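Local coordinates for inactive PncC family protein (Escherichia coli O157:H7, PDB 5KOL), which is a CinA-family protein of unknown function that lacks nicotinamide-nucleotide amidohydrolase activity, at residues T15-I18 against E19-T22. Sequence-based numbering, arbitrary orientation.
Sequences TDTI and ENLT
Asn20, in the first turn of helix 18-31, bends its side-chain amide back past the helix start to the backbone of Thr15, adding a second tie to an ordinary threonine N-cap. Its ND2 donates a hydrogen bond to Thr15 O at 3.0 Å, arriving in the carbonyl plane on a lone pair, and the acceptor sits almost in the plane of the asparagine amide. CG is anti to the carbonyl carbon of Asn20 (chi1 -73°), which swings the amide toward the incoming loop; an amide suits this place because its NH2 can donate to Thr15 O. OD1 accepts from a bound glycerol, probably from the crystallisation liquor. Thr17 is the N-cap. Its chi1 of 63° places OG1 between backbone N and carbonyl carbon, where it accepts from Asn20 N at 3.0 Å with a nearly straight N-H...O angle of 163°. Asn20 is thus gripped at both its backbone and its side chain. Just before the cap, Asp16 centres an inverse gamma turn whose closing bond, Thr17 N to Thr15 O, is weak (2.9 Å), so Thr15 O takes both it and the Asn20 amide. Asp16 OD1 accepts from Ala13 N and its carbonyl oxygen from Arg162 NE, linking the bend to helix 153-171. The Leu21 side chain passes obliquely by Asp16, CD2 being 3.9 Å from Asp16 CB, and also touches Leu169, so this branched aliphatic residue joins the capping loop to the helix-helix interface. Ile18, against Val161 and Arg162, extends that interface. The regular helix begins with Leu21 N bonding to Thr17 O at 2.9 Å, followed by Thr22 N to Ile18 O. Threonine fits this buried position by packing on Leu165 while its hydroxyl turns to the preceding turn: Thr22 OG1 lies 2.9 Å from Ile18 O and 3.1 Å from Glu19 O, and its single proton may go to either carbonyl.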
# COMPACT_ATOMS: atom_id res chain seq x y z
N THR A 15 4.61 24.52 5.50
CA THR A 15 3.97 24.58 4.19
C THR A 15 4.15 23.30 3.40
O THR A 15 3.43 23.09 2.41
CB THR A 15 4.51 25.77 3.36
OG1 THR A 15 5.94 25.75 3.38
CG2 THR A 15 4.02 27.11 3.91
N ASP A 16 5.08 22.43 3.80
CA ASP A 16 5.25 21.12 3.16
C ASP A 16 4.25 20.10 3.70
O ASP A 16 4.60 19.07 4.27
CB ASP A 16 6.68 20.60 3.33
CG ASP A 16 7.72 21.54 2.76
OD1 ASP A 16 8.68 21.87 3.48
OD2 ASP A 16 7.53 22.02 1.62
N THR A 17 2.96 20.41 3.52
CA THR A 17 1.92 19.45 3.86
C THR A 17 1.87 18.34 2.81
O THR A 17 2.34 18.49 1.69
CB THR A 17 0.56 20.14 3.95
OG1 THR A 17 0.21 20.68 2.67
CG2 THR A 17 0.60 21.29 4.96
N ILE A 18 1.27 17.20 3.18
CA ILE A 18 1.03 16.15 2.18
C ILE A 18 0.31 16.73 0.97
O ILE A 18 0.64 16.43 -0.18
CB ILE A 18 0.24 14.98 2.79
CG1 ILE A 18 1.09 14.25 3.82
CG2 ILE A 18 -0.24 14.03 1.70
CD1 ILE A 18 2.32 13.67 3.21
N GLU A 19 -0.70 17.57 1.23
CA GLU A 19 -1.51 18.11 0.14
C GLU A 19 -0.66 18.96 -0.81
O GLU A 19 -0.74 18.79 -2.03
CB GLU A 19 -2.66 18.95 0.72
CG GLU A 19 -3.76 18.19 1.47
CD GLU A 19 -3.28 17.45 2.73
OE1 GLU A 19 -3.73 16.30 2.94
OE2 GLU A 19 -2.47 18.01 3.51
N ASN A 20 0.13 19.89 -0.26
CA ASN A 20 0.92 20.80 -1.10
C ASN A 20 2.03 20.06 -1.83
O ASN A 20 2.33 20.37 -2.98
CB ASN A 20 1.50 21.94 -0.26
CG ASN A 20 0.45 22.95 0.18
OD1 ASN A 20 -0.66 22.97 -0.36
ND2 ASN A 20 0.80 23.80 1.15
N LEU A 21 2.64 19.08 -1.17
CA LEU A 21 3.73 18.32 -1.81
C LEU A 21 3.21 17.50 -2.98
O LEU A 21 3.85 17.45 -4.04
CB LEU A 21 4.39 17.41 -0.77
CG LEU A 21 5.12 18.08 0.39
CD1 LEU A 21 5.51 17.07 1.48
CD2 LEU A 21 6.34 18.82 -0.17
N THR A 22 2.07 16.82 -2.80
CA THR A 22 1.55 15.99 -3.89
C THR A 22 0.98 16.86 -5.00
O THR A 22 0.94 16.43 -6.16
CB THR A 22 0.48 15.02 -3.37
OG1 THR A 22 -0.59 15.74 -2.77
CG2 THR A 22 1.07 14.05 -2.32